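Local atomic coordinates of amidase, hydantoinase/carbamoylase family (Burkholderia vietnamiensis, PDB entry 5I4M), a protein that probably hydrolyses N-carbamoyl-L-amino acids to the free L-amino acids, using two zinc ions in each subunit. Residues M37-I42 with K60-L65; L53-L58 with E186-I191; Q108-R113 with H403-D408; F154-V159 with L174-V179. One frame throughout, in Å; residues are numbered along the deposited sequence.

Contact 1 of 4, residues M37-I42 with K60-L65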
loop_
_atom_site.group_PDB
_atom_site.type_symbol
_atom_site.label_atom_id
_atom_site.label_comp_id
_atom_site.label_asym_id
_atom_site.label_seq_id
_atom_site.Cartn_x
_atom_site.Cartn_y
_atom_site.Cartn_z
ATOM N N MET A 37 32.798 -2.010 3.576
ATOM C CA MET A 37 32.274 -3.351 3.790
ATOM C C MET A 37 31.809 -3.539 5.229
ATOM O O MET A 37 30.842 -4.267 5.479
ATOM C CB MET A 37 33.333 -4.387 3.416
ATOM C CG MET A 37 33.832 -4.260 1.969
ATOM S SD MET A 37 32.516 -4.545 0.757
ATOM C CE MET A 37 32.168 -2.874 0.217
ATOM N N GLU A 38 32.481 -2.890 6.179
ATOM C CA GLU A 38 32.116 -3.036 7.584
ATOM C C GLU A 38 30.783 -2.348 7.878
ATOM O O GLU A 38 29.886 -2.942 8.481
ATOM C CB GLU A 38 33.238 -2.466 8.453
ATOM C CG GLU A 38 33.258 -2.966 9.856
ATOM C CD GLU A 38 33.540 -4.458 9.938
ATOM O OE1 GLU A 38 34.448 -4.951 9.227
ATOM O OE2 GLU A 38 32.842 -5.137 10.710
ATOM N N VAL A 39 30.625 -1.098 7.439
ATOM C CA VAL A 39 29.351 -0.417 7.667
ATOM C C VAL A 39 28.217 -1.058 6.865
ATOM O O VAL A 39 27.049 -1.005 7.276
ATOM C CB VAL A 39 29.479 1.084 7.351
ATOM C CG1 VAL A 39 28.165 1.776 7.639
ATOM C CG2 VAL A 39 30.578 1.694 8.190
ATOM N N ALA A 40 28.528 -1.694 5.733
ATOM C CA ALA A 40 27.489 -2.375 4.963
ATOM C C ALA A 40 26.811 -3.498 5.746
ATOM O O ALA A 40 25.719 -3.923 5.362
ATOM C CB ALA A 40 28.069 -2.939 3.665
ATOM N N LYS A 41 27.441 -4.014 6.810
ATOM C CA LYS A 41 26.787 -5.036 7.625
ATOM C C LYS A 41 25.598 -4.491 8.409
ATOM O O LYS A 41 24.727 -5.267 8.822
ATOM C CB LYS A 41 27.781 -5.642 8.614
ATOM C CG LYS A 41 29.003 -6.250 7.976
ATOM C CD LYS A 41 30.017 -6.624 9.047
ATOM C CE LYS A 41 31.140 -7.447 8.454
ATOM N NZ LYS A 41 32.213 -7.696 9.454
ATOM N N ILE A 42 25.556 -3.182 8.644
ATOM C CA ILE A 42 24.551 -2.574 9.507
ATOM C C ILE A 42 23.296 -2.365 8.666
ATOM O O ILE A 42 23.198 -1.406 7.899
ATOM C CB ILE A 42 25.055 -1.270 10.123
ATOM C CG1 ILE A 42 26.344 -1.542 10.907
ATOM C CG2 ILE A 42 23.975 -0.637 11.018
ATOM C CD1 ILE A 42 26.952 -0.281 11.499
ATOM N N LYS A 60 21.181 4.550 14.015
ATOM C CA LYS A 60 21.895 4.857 15.254
ATOM C C LYS A 60 23.218 4.112 15.334
ATOM O O LYS A 60 24.236 4.693 15.720
ATOM C CB LYS A 60 21.023 4.499 16.467
ATOM C CG LYS A 60 21.727 4.647 17.814
ATOM C CD LYS A 60 20.893 4.081 18.968
ATOM C CE LYS A 60 21.568 4.280 20.330
ATOM N NZ LYS A 60 22.867 3.546 20.394
ATOM N N ALA A 61 23.219 2.819 14.992
ATOM C CA ALA A 61 24.441 2.030 15.115
ATOM C C ALA A 61 25.507 2.493 14.128
ATOM O O ALA A 61 26.696 2.547 14.473
ATOM C CB ALA A 61 24.137 0.539 14.932
ATOM N N ALA A 62 25.115 2.840 12.901
ATOM C CA ALA A 62 26.108 3.343 11.954
ATOM C C ALA A 62 26.716 4.655 12.440
ATOM O O ALA A 62 27.936 4.856 12.351
ATOM C CB ALA A 62 25.495 3.533 10.561
ATOM N N ARG A 63 25.875 5.570 12.934
ATOM C CA ARG A 63 26.368 6.805 13.540
ATOM C C ARG A 63 27.329 6.518 14.686
ATOM O O ARG A 63 28.439 7.068 14.735
ATOM C CB ARG A 63 25.193 7.644 14.045
ATOM C CG ARG A 63 24.292 8.206 12.960
ATOM C CD ARG A 63 22.911 8.552 13.543
ATOM N NE ARG A 63 22.179 9.384 12.598
ATOM C CZ ARG A 63 22.093 10.711 12.657
ATOM N NH1 ARG A 63 22.657 11.387 13.659
ATOM N NH2 ARG A 63 21.420 11.362 11.712
ATOM N N ASP A 64 26.904 5.684 15.645
ATOM C CA ASP A 64 27.762 5.369 16.787
ATOM C C ASP A 64 29.113 4.831 16.333
ATOM O O ASP A 64 30.163 5.200 16.881
ATOM C CB ASP A 64 27.092 4.332 17.694
ATOM C CG ASP A 64 25.877 4.862 18.437
ATOM O OD1 ASP A 64 25.607 6.084 18.425
ATOM O OD2 ASP A 64 25.193 4.025 19.072
ATOM N N LEU A 65 29.101 3.934 15.352
ATOM C CA LEU A 65 30.329 3.277 14.925
ATOM C C LEU A 65 31.291 4.282 14.317
ATOM O O LEU A 65 32.480 4.321 14.665
ATOM C CB LEU A 65 29.997 2.172 13.924
ATOM C CG LEU A 65 31.180 1.408 13.314
ATOM C CD1 LEU A 65 31.945 0.617 14.367
ATOM C CD2 LEU A 65 30.697 0.478 12.212
#
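Val-39 and Ala-62 bring their CA atoms to 6.6 Å from each other, where a type I beta turn from Val-39 to Ile-42, at the end region of helix 29-39, lies beside helix 57-72. This is apolar packing of a helix and turn against a second helix in the M20-peptidase fold, and it buries 225 Å² without a hydrogen bond across it. The turn is closed by the hydrogen bond from Ile-42 N to Val-39 O (3.0 Å), and the Ile-42 side chain points toward the helix. There CG1 stands beside its own backbone N, anti to the carbonyl carbon (chi1 -57°), and an extended chi2 (177°) carries CD1 on to the helix backbone. CD1 rests 3.7 Å from Ala-62 CA and 3.9 Å from Leu-65 CD2, while the other branch, CG2, meets Ala-61 CB at 4.1 Å. The small alanines let the isoleucine approach the helix backbone itself. Val-39 adds CG2 against Leu-65 CD2 at 4.2 Å, and also packs on Trp-69 and on Ile-117 and Leu-121 of helix 117-132. Each segment carries a local salt bridge. Lys-41 NZ comes to Glu-38 OE2 (2.9 Å) from above the carboxylate plane. Lys-60 NZ instead takes the syn lone pair of Asp-64 OD2 at 2.7 Å, while Asp-64 OD1 is hydrogen-bonded to Tyr-193 OH.

Contact 2 of 4, residues L53-L58 with E186-I191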
loop_
_atom_site.group_PDB
_atom_site.type_symbol
_atom_site.label_atom_id
_atom_site.label_comp_id
_atom_site.label_asym_id
_atom_site.label_seq_id
_atom_site.Cartn_x
_atom_site.Cartn_y
_atom_site.Cartn_z
ATOM N N LEU A 53 16.947 2.767 7.343
ATOM C CA LEU A 53 16.186 4.002 7.259
ATOM C C LEU A 53 16.629 4.978 8.344
ATOM O O LEU A 53 17.094 4.585 9.420
ATOM C CB LEU A 53 14.692 3.719 7.362
ATOM C CG LEU A 53 13.968 3.377 6.049
ATOM C CD1 LEU A 53 13.964 4.574 5.106
ATOM C CD2 LEU A 53 14.590 2.176 5.364
ATOM N N ALA A 54 16.496 6.270 8.036
ATOM C CA ALA A 54 16.940 7.314 8.947
ATOM C C ALA A 54 16.292 7.172 10.320
ATOM O O ALA A 54 15.092 6.924 10.441
ATOM C CB ALA A 54 16.612 8.690 8.360
ATOM N N LEU A 55 17.109 7.350 11.359
ATOM C CA LEU A 55 16.682 7.431 12.756
ATOM C C LEU A 55 16.058 6.133 13.262
ATOM O O LEU A 55 15.329 6.139 14.262
ATOM C CB LEU A 55 15.731 8.617 12.977
ATOM C CG LEU A 55 16.318 9.928 12.430
ATOM C CD1 LEU A 55 15.465 11.150 12.797
ATOM C CD2 LEU A 55 17.766 10.124 12.915
ATOM N N THR A 56 16.320 5.015 12.589
ATOM C CA THR A 56 16.082 3.701 13.171
ATOM C C THR A 56 17.253 3.320 14.075
ATOM O O THR A 56 18.291 3.986 14.099
ATOM C CB THR A 56 15.939 2.638 12.085
ATOM O OG1 THR A 56 17.153 2.593 11.314
ATOM C CG2 THR A 56 14.772 2.952 11.162
ATOM N N ASP A 57 17.100 2.203 14.800
ATOM C CA ASP A 57 18.233 1.706 15.577
ATOM C C ASP A 57 19.425 1.371 14.689
ATOM O O ASP A 57 20.578 1.455 15.140
ATOM C CB ASP A 57 17.836 0.468 16.379
ATOM C CG ASP A 57 17.052 0.807 17.617
ATOM O OD1 ASP A 57 16.921 2.011 17.932
ATOM O OD2 ASP A 57 16.590 -0.136 18.285
ATOM N N LEU A 58 19.177 0.958 13.438
ATOM C CA LEU A 58 20.286 0.666 12.528
ATOM C C LEU A 58 21.029 1.941 12.139
ATOM O O LEU A 58 22.263 1.961 12.106
ATOM C CB LEU A 58 19.776 -0.071 11.287
ATOM C CG LEU A 58 19.231 -1.474 11.580
ATOM C CD1 LEU A 58 18.505 -2.062 10.359
ATOM C CD2 LEU A 58 20.365 -2.386 12.006
ATOM N N GLU A 186 11.197 13.384 17.749
ATOM C CA GLU A 186 11.016 12.280 18.690
ATOM C C GLU A 186 12.051 11.192 18.458
ATOM O O GLU A 186 12.630 10.652 19.413
ATOM C CB GLU A 186 9.607 11.698 18.559
ATOM C CG GLU A 186 8.507 12.597 19.102
ATOM C CD GLU A 186 7.147 12.310 18.478
ATOM O OE1 GLU A 186 7.034 11.356 17.671
ATOM O OE2 GLU A 186 6.191 13.045 18.807
ATOM N N GLU A 187 12.297 10.853 17.194
ATOM C CA GLU A 187 13.208 9.758 16.899
ATOM C C GLU A 187 14.662 10.144 17.145
ATOM O O GLU A 187 15.463 9.285 17.532
ATOM C CB GLU A 187 12.980 9.280 15.471
ATOM C CG GLU A 187 11.650 8.549 15.325
ATOM C CD GLU A 187 11.616 7.247 16.111
ATOM O OE1 GLU A 187 11.909 6.181 15.527
ATOM O OE2 GLU A 187 11.298 7.282 17.315
ATOM N N LEU A 188 15.022 11.417 16.943
ATOM C CA LEU A 188 16.345 11.884 17.360
ATOM C C LEU A 188 16.550 11.666 18.860
ATOM O O LEU A 188 17.586 11.145 19.291
ATOM C CB LEU A 188 16.525 13.368 17.005
ATOM C CG LEU A 188 16.738 13.755 15.534
ATOM C CD1 LEU A 188 16.660 15.284 15.324
ATOM C CD2 LEU A 188 18.065 13.203 15.021
ATOM N N ALA A 189 15.576 12.076 19.675
ATOM C CA ALA A 189 15.690 11.847 21.111
ATOM C C ALA A 189 15.768 10.357 21.422
ATOM O O ALA A 189 16.543 9.936 22.290
ATOM C CB ALA A 189 14.516 12.497 21.848
ATOM N N ARG A 190 15.006 9.537 20.692
ATOM C CA ARG A 190 14.971 8.108 20.981
ATOM C C ARG A 190 16.332 7.460 20.773
ATOM O O ARG A 190 16.760 6.639 21.592
ATOM C CB ARG A 190 13.920 7.404 20.118
ATOM C CG ARG A 190 13.681 5.958 20.551
ATOM C CD ARG A 190 12.688 5.261 19.648
ATOM N NE ARG A 190 13.189 5.181 18.283
ATOM C CZ ARG A 190 14.082 4.283 17.877
ATOM N NH1 ARG A 190 14.562 3.395 18.739
ATOM N NH2 ARG A 190 14.495 4.275 16.614
ATOM N N ILE A 191 17.026 7.808 19.682
ATOM C CA ILE A 191 18.312 7.182 19.382
ATOM C C ILE A 191 19.484 7.963 19.952
ATOM O O ILE A 191 20.640 7.597 19.703
ATOM C CB ILE A 191 18.538 6.984 17.865
ATOM C CG1 ILE A 191 18.688 8.324 17.127
ATOM C CG2 ILE A 191 17.424 6.131 17.261
ATOM C CD1 ILE A 191 19.424 8.177 15.788
#
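Asp-57 OD1 and Arg-190 NH1 form a salt bridge of 2.9 Å, nearly straight at the hydrogen (158°). The oxygen lies in the guanidinium plane but is itself met from above its carboxylate, the two planes being 44° apart. On the same guanidinium, NH2 makes a weak hydrogen bond to Leu-55 O at 3.1 Å, and NE reaches Glu-187 OE2, one helical turn back, at 3.0 Å. A bend at chi3 (63°) puts NE there. Glu-187 is shared: its OE1 has a salt bridge to Arg-153. The Leu-55 carbonyl is presented by a type II beta turn from Leu-53 to Thr-56, and Thr-56 N-caps helix 57-72 through OG1 and Asp-59 N. Ile-191 CG2 sits 3.5 Å above one guanidinium face, offset toward its rim. Leu-55 also packs on helix 184-191, with CD2 lying 3.7 Å from Leu-188 CD2 and 3.8 Å from Ile-191 CD1, and with CB against Glu-187 CB. The capped start of one helix is thus joined to helix 184-191 within the M20-peptidase fold. With carboxylates from both segments gripping it at separate N-H groups, the Arg-190 guanidinium is probably held in its rotation, and its positive charge is probably well balanced.

Contact 3 of 4, residues Q108-R113 with H403-D408. With ZN (zinc ion), chain D; 3PG (3-phosphoglyceric acid), chain E.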
loop_
_atom_site.group_PDB
_atom_site.type_symbol
_atom_site.label_atom_id
_atom_site.label_comp_id
_atom_site.label_asym_id
_atom_site.label_seq_id
_atom_site.Cartn_x
_atom_site.Cartn_y
_atom_site.Cartn_z
ATOM N N GLN A 108 17.765 4.110 1.624
ATOM C CA GLN A 108 16.456 3.672 1.194
ATOM C C GLN A 108 16.181 2.268 1.717
ATOM O O GLN A 108 17.107 1.555 2.116
ATOM C CB GLN A 108 16.395 3.682 -0.329
ATOM C CG GLN A 108 16.543 5.052 -0.906
ATOM C CD GLN A 108 15.236 5.801 -0.818
ATOM O OE1 GLN A 108 14.173 5.184 -0.730
ATOM N NE2 GLN A 108 15.301 7.131 -0.827
ATOM N N PRO A 109 14.911 1.842 1.711
ATOM C CA PRO A 109 14.612 0.443 2.055
ATOM C C PRO A 109 15.268 -0.539 1.103
ATOM O O PRO A 109 15.668 -1.631 1.524
ATOM C CB PRO A 109 13.080 0.375 1.984
ATOM C CG PRO A 109 12.661 1.579 1.182
ATOM C CD PRO A 109 13.695 2.636 1.447
ATOM N N THR A 110 15.370 -0.184 -0.174
ATOM C CA THR A 110 16.136 -0.942 -1.168
ATOM C C THR A 110 17.478 -0.268 -1.417
ATOM O O THR A 110 17.897 -0.043 -2.559
ATOM C CB THR A 110 15.350 -1.062 -2.474
ATOM O OG1 THR A 110 14.982 0.249 -2.926
ATOM C CG2 THR A 110 14.103 -1.897 -2.284
ATOM N N GLY A 111 18.166 0.085 -0.346
ATOM C CA GLY A 111 19.363 0.884 -0.488
ATOM C C GLY A 111 20.588 0.075 -0.877
ATOM O O GLY A 111 20.685 -1.139 -0.674
ATOM N N GLY A 112 21.563 0.787 -1.435
ATOM C CA GLY A 112 22.834 0.199 -1.788
ATOM C C GLY A 112 23.889 0.467 -0.731
ATOM O O GLY A 112 23.689 1.225 0.215
ATOM N N ARG A 113 25.041 -0.170 -0.924
ATOM C CA ARG A 113 26.148 -0.066 0.017
ATOM C C ARG A 113 26.991 1.187 -0.173
ATOM O O ARG A 113 27.964 1.368 0.569
ATOM C CB ARG A 113 27.039 -1.312 -0.106
ATOM C CG ARG A 113 26.347 -2.594 0.391
ATOM C CD ARG A 113 27.089 -3.876 -0.019
ATOM N NE ARG A 113 27.126 -3.994 -1.472
ATOM C CZ ARG A 113 28.210 -4.272 -2.184
ATOM N NH1 ARG A 113 29.370 -4.511 -1.576
ATOM N NH2 ARG A 113 28.124 -4.327 -3.510
ATOM N N HIS A 403 19.553 3.144 -5.513
ATOM C CA HIS A 403 18.269 2.872 -4.865
ATOM C C HIS A 403 17.766 1.468 -5.195
ATOM O O HIS A 403 16.560 1.204 -5.204
ATOM C CB HIS A 403 17.239 3.954 -5.205
ATOM C CG HIS A 403 17.499 5.240 -4.473
ATOM N ND1 HIS A 403 16.593 6.275 -4.411
ATOM C CD2 HIS A 403 18.576 5.637 -3.749
ATOM C CE1 HIS A 403 17.102 7.258 -3.685
ATOM N NE2 HIS A 403 18.304 6.895 -3.269
ATOM N N ASN A 404 18.721 0.567 -5.423
ATOM C CA ASN A 404 18.525 -0.866 -5.599
ATOM C C ASN A 404 19.662 -1.539 -4.839
ATOM O O ASN A 404 20.774 -1.008 -4.786
ATOM C CB ASN A 404 18.536 -1.240 -7.101
ATOM C CG ASN A 404 18.197 -2.712 -7.365
ATOM O OD1 ASN A 404 18.832 -3.628 -6.835
ATOM N ND2 ASN A 404 17.194 -2.937 -8.217
ATOM N N GLU A 405 19.377 -2.681 -4.219
ATOM C CA GLU A 405 20.370 -3.321 -3.363
ATOM C C GLU A 405 21.584 -3.845 -4.129
ATOM O O GLU A 405 22.612 -4.130 -3.503
ATOM C CB GLU A 405 19.698 -4.445 -2.580
ATOM C CG GLU A 405 18.652 -3.924 -1.605
ATOM C CD GLU A 405 17.561 -4.924 -1.308
ATOM O OE1 GLU A 405 17.795 -5.846 -0.503
ATOM O OE2 GLU A 405 16.461 -4.784 -1.875
ATOM N N ILE A 406 21.504 -3.957 -5.461
ATOM C CA ILE A 406 22.653 -4.372 -6.258
ATOM C C ILE A 406 23.559 -3.209 -6.636
ATOM O O ILE A 406 24.514 -3.410 -7.392
ATOM C CB ILE A 406 22.229 -5.095 -7.555
ATOM C CG1 ILE A 406 21.523 -4.118 -8.498
ATOM C CG2 ILE A 406 21.362 -6.314 -7.235
ATOM C CD1 ILE A 406 21.147 -4.718 -9.827
ATOM N N GLU A 407 23.288 -2.008 -6.137
ATOM C CA GLU A 407 24.177 -0.868 -6.336
ATOM C C GLU A 407 25.621 -1.259 -6.040
ATOM O O GLU A 407 25.900 -1.957 -5.059
ATOM C CB GLU A 407 23.720 0.266 -5.414
ATOM C CG GLU A 407 24.533 1.541 -5.481
ATOM C CD GLU A 407 24.163 2.467 -4.355
ATOM O OE1 GLU A 407 23.141 3.186 -4.481
ATOM O OE2 GLU A 407 24.871 2.439 -3.322
ATOM N N ASP A 408 26.546 -0.838 -6.905
ATOM C CA ASP A 408 27.908 -1.338 -6.774
ATOM C C ASP A 408 28.912 -0.357 -7.361
ATOM O O ASP A 408 28.587 0.436 -8.249
ATOM C CB ASP A 408 28.053 -2.705 -7.452
ATOM C CG ASP A 408 29.184 -3.541 -6.865
ATOM O OD1 ASP A 408 29.755 -3.162 -5.810
ATOM O OD2 ASP A 408 29.486 -4.598 -7.460
HETATM ZN ZN ZN D . 19.698 7.968 -2.045
HETATM C C1 3PG E . 16.991 12.364 -4.120
HETATM O O1 3PG E . 16.082 11.536 -4.313
HETATM O O2 3PG E . 17.627 12.900 -5.054
HETATM C C2 3PG E . 17.320 12.723 -2.699
HETATM O O3 3PG E . 18.004 13.988 -2.652
HETATM C C3 3PG E . 18.221 11.648 -2.137
HETATM O O1P 3PG E . 19.460 11.652 -2.849
HETATM P P 3PG E . 20.459 10.361 -2.719
HETATM O O2P 3PG E . 20.514 10.010 -1.251
HETATM O O3P 3PG E . 19.771 9.287 -3.551
HETATM O O4P 3PG E . 21.798 10.883 -3.270
HETATM O O HOH W 1 14.787 -4.376 1.002
HETATM O O HOH W 2 20.964 3.240 -2.831
HETATM O O HOH W 3 24.806 -2.554 -2.736
HETATM O O HOH W 4 31.212 -4.821 -3.990
#
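Gln-108 sets CG beside the backbone N, anti to the carbonyl carbon (chi1 -64°), and the His-403 ring, whose own CG is placed likewise (chi1 -74°), lies with its centre under that carbon. This CH-pi contact measures 3.4 Å from Gln-108 CG to the ring centroid, 7° off the normal. The amide end is held by Glu-150 through NE2 and by Ser-294 of the second subunit through OE1. His-403 NE2 binds a zinc ion at 2.1 Å, and ND1 is hydrogen-bonded to Asn-296 O of the second subunit. Asp-115 and Glu-150 complete the protein ligands of this ion in the two-zinc site of the M20 fold, and the phosphate of 3-phosphoglyceric acid binds it through two oxygens, O3P at 2.0 Å and O2P at 2.3 Å. The two loops are also tied by Thr-110 OG1 donating to His-403 O at 2.9 Å, from above the carbonyl plane. Glu-407 OE2 lies 3.4 Å from Gly-112 CA and accepts from the backbone N of Phe-114 and of zinc ligand Asp-115, a second-shell grip. A water accepts from Gly-112 N and His-403 N and donates to Glu-407 OE1 (2.7 Å). Arg-113 and Asp-408, side by side, form a salt bridge whose hydrogen bond is weak, NH2 to OD1 3.1 Å.

Contact 4 of 4, residues F154-V159 with L174-V179. With 3PG (3-phosphoglyceric acid), chain E.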
loop_
_atom_site.group_PDB
_atom_site.type_symbol
_atom_site.label_atom_id
_atom_site.label_comp_id
_atom_site.label_asym_id
_atom_site.label_seq_id
_atom_site.Cartn_x
_atom_site.Cartn_y
_atom_site.Cartn_z
ATOM N N PHE A 154 10.856 9.966 6.548
ATOM C CA PHE A 154 10.252 11.271 6.764
ATOM C C PHE A 154 10.545 12.083 5.516
ATOM O O PHE A 154 11.674 12.066 5.022
ATOM C CB PHE A 154 10.815 11.995 7.998
ATOM C CG PHE A 154 11.160 11.094 9.155
ATOM C CD1 PHE A 154 12.379 10.431 9.192
ATOM C CD2 PHE A 154 10.301 10.970 10.234
ATOM C CE1 PHE A 154 12.718 9.621 10.258
ATOM C CE2 PHE A 154 10.628 10.160 11.313
ATOM C CZ PHE A 154 11.837 9.479 11.326
ATOM N N ALA A 155 9.537 12.767 4.997
ATOM C CA ALA A 155 9.752 13.522 3.781
ATOM C C ALA A 155 9.700 15.022 4.072
ATOM O O ALA A 155 9.050 15.449 5.027
ATOM C CB ALA A 155 8.695 13.171 2.724
ATOM N N PRO A 156 10.363 15.853 3.271
ATOM C CA PRO A 156 11.123 15.501 2.075
ATOM C C PRO A 156 12.591 15.226 2.360
ATOM O O PRO A 156 13.001 15.088 3.516
ATOM C CB PRO A 156 10.971 16.752 1.210
ATOM C CG PRO A 156 11.002 17.849 2.209
ATOM C CD PRO A 156 10.226 17.315 3.408
ATOM N N ALA A 157 13.378 15.169 1.290
ATOM C CA ALA A 157 14.804 14.915 1.392
ATOM C C ALA A 157 15.558 16.142 1.902
ATOM O O ALA A 157 15.070 17.275 1.850
ATOM C CB ALA A 157 15.363 14.521 0.028
ATOM N N MET A 158 16.770 15.892 2.401
ATOM C CA MET A 158 17.769 16.933 2.638
ATOM C C MET A 158 17.301 17.972 3.660
ATOM O O MET A 158 17.750 19.120 3.642
ATOM C CB MET A 158 18.148 17.614 1.319
ATOM C CG MET A 158 18.766 16.659 0.290
ATOM S SD MET A 158 18.306 17.074 -1.416
ATOM C CE MET A 158 18.814 18.787 -1.506
ATOM N N VAL A 159 16.394 17.599 4.567
ATOM C CA VAL A 159 15.799 18.632 5.409
ATOM C C VAL A 159 16.802 19.116 6.449
ATOM O O VAL A 159 16.814 20.299 6.805
ATOM C CB VAL A 159 14.493 18.119 6.048
ATOM C CG1 VAL A 159 14.015 19.061 7.138
ATOM C CG2 VAL A 159 13.418 18.018 4.981
ATOM N N LEU A 174 12.081 19.293 12.662
ATOM C CA LEU A 174 11.775 18.383 13.765
ATOM C C LEU A 174 10.373 17.793 13.675
ATOM O O LEU A 174 10.123 16.735 14.266
ATOM C CB LEU A 174 11.933 19.099 15.106
ATOM C CG LEU A 174 13.361 19.520 15.447
ATOM C CD1 LEU A 174 13.364 20.410 16.675
ATOM C CD2 LEU A 174 14.277 18.298 15.651
ATOM N N SER A 175 9.463 18.428 12.945
ATOM C CA SER A 175 8.070 17.992 12.900
ATOM C C SER A 175 7.735 17.095 11.706
ATOM O O SER A 175 6.583 16.666 11.590
ATOM C CB SER A 175 7.142 19.220 12.901
ATOM O OG SER A 175 7.450 20.089 11.817
ATOM N N ARG A 176 8.686 16.802 10.816
ATOM C CA ARG A 176 8.407 15.861 9.732
ATOM C C ARG A 176 8.097 14.486 10.311
ATOM O O ARG A 176 8.725 14.056 11.279
ATOM C CB ARG A 176 9.591 15.768 8.766
ATOM C CG ARG A 176 10.023 17.097 8.129
ATOM C CD ARG A 176 8.862 17.791 7.444
ATOM N NE ARG A 176 8.139 18.654 8.374
ATOM C CZ ARG A 176 6.914 19.123 8.170
ATOM N NH1 ARG A 176 6.259 18.812 7.057
ATOM N NH2 ARG A 176 6.344 19.898 9.083
ATOM N N LYS A 177 7.116 13.797 9.726
ATOM C CA LYS A 177 6.553 12.588 10.325
ATOM C C LYS A 177 6.723 11.375 9.418
ATOM O O LYS A 177 6.729 11.495 8.186
ATOM C CB LYS A 177 5.051 12.760 10.620
ATOM C CG LYS A 177 4.709 13.760 11.712
ATOM C CD LYS A 177 3.200 13.970 11.793
ATOM C CE LYS A 177 2.823 15.058 12.801
ATOM N NZ LYS A 177 2.993 14.628 14.223
ATOM N N ASP A 178 6.814 10.187 10.030
ATOM C CA ASP A 178 6.833 8.967 9.241
ATOM C C ASP A 178 5.404 8.431 9.110
ATOM O O ASP A 178 4.436 9.058 9.551
ATOM C CB ASP A 178 7.833 7.944 9.817
ATOM C CG ASP A 178 7.381 7.271 11.116
ATOM O OD1 ASP A 178 6.241 7.448 11.582
ATOM O OD2 ASP A 178 8.210 6.503 11.675
ATOM N N VAL A 179 5.257 7.260 8.484
ATOM C CA VAL A 179 3.913 6.756 8.216
ATOM C C VAL A 179 3.175 6.401 9.495
ATOM O O VAL A 179 1.949 6.263 9.470
ATOM C CB VAL A 179 3.943 5.536 7.274
ATOM C CG1 VAL A 179 4.373 5.957 5.856
ATOM C CG2 VAL A 179 4.853 4.448 7.840
HETATM C C1 3PG E . 16.991 12.364 -4.120
HETATM O O1 3PG E . 16.082 11.536 -4.313
HETATM O O2 3PG E . 17.627 12.900 -5.054
HETATM C C2 3PG E . 17.320 12.723 -2.699
HETATM O O3 3PG E . 18.004 13.988 -2.652
HETATM C C3 3PG E . 18.221 11.648 -2.137
HETATM O O1P 3PG E . 19.460 11.652 -2.849
HETATM P P 3PG E . 20.459 10.361 -2.719
HETATM O O2P 3PG E . 20.514 10.010 -1.251
HETATM O O3P 3PG E . 19.771 9.287 -3.551
HETATM O O4P 3PG E . 21.798 10.883 -3.270
HETATM O O HOH W 5 6.776 12.553 5.809
HETATM O O HOH W 6 6.819 17.073 4.627
#
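Phe-154 and Asp-178 lie side by side and point the same way, ring and carboxylate planes within 7° of parallel. CE2 of the ring is 3.9 Å from Asp-178 CB. The segments bracket 14 residues of the M20-peptidase fold, mostly helical (159-164 and 170-175), and the contact joins the two ends. Phe-154 CD2 also nears backbone, 3.6 Å from both Arg-176 O and Asp-178 N, and CB meets Arg-176 CB at 4.0 Å. The Asp-178 carboxylate is occupied elsewhere, by the backbone N of Asp-180 and of Lys-182 and by a salt bridge to Arg-153. Arg-176 folds back through bends at chi2 and chi3, with chi2 (-54°) setting CD 3.4 Å from Ala-155 O. Its guanidinium is held at three points: NE by Tyr-172 O, NH2 by Ser-175 OG at 3.0 Å and almost in plane, and NH1 by a water that donates to Ala-155 O. A second water spans the loops, accepting from Ala-155 N and donating to Lys-177 O at 2.6 Å. No direct hydrogen bond crosses, so solvent supplies the polar links. Past the cis peptide before Pro-156 the chain turns to the ligand pocket, where Met-158 SD stands 3.3 Å from O3 of 3-phosphoglyceric acid.

Contacts 1 and 2 share helix 57-72 and lie about 14 Å apart, centre to centre. They touch at several places, among them Ile-42 CG2 to Leu-58 O (3.3 Å) and Arg-63 NH2 to Leu-55 CD2 (4.0 Å). Contact 2 leads on to contact 4, centres about 12 Å away, through Leu-55 CD1 against Phe-154 CE1 at 4.0 Å; Arg-153 pairs with both Glu-187 and Asp-178. Contact 3 holds the zinc ligand His-403; contact 1 touches contact 3 through Ala-40 CB and Arg-113 CG (3.7 Å), contact 2 through Leu-53 CD2 and Pro-109 N (3.7 Å). Contacts 3 and 4 stay about 7 Å apart at their nearest atoms, yet both touch 3-phosphoglyceric acid, at its phosphate and O3 hydroxyl respectively.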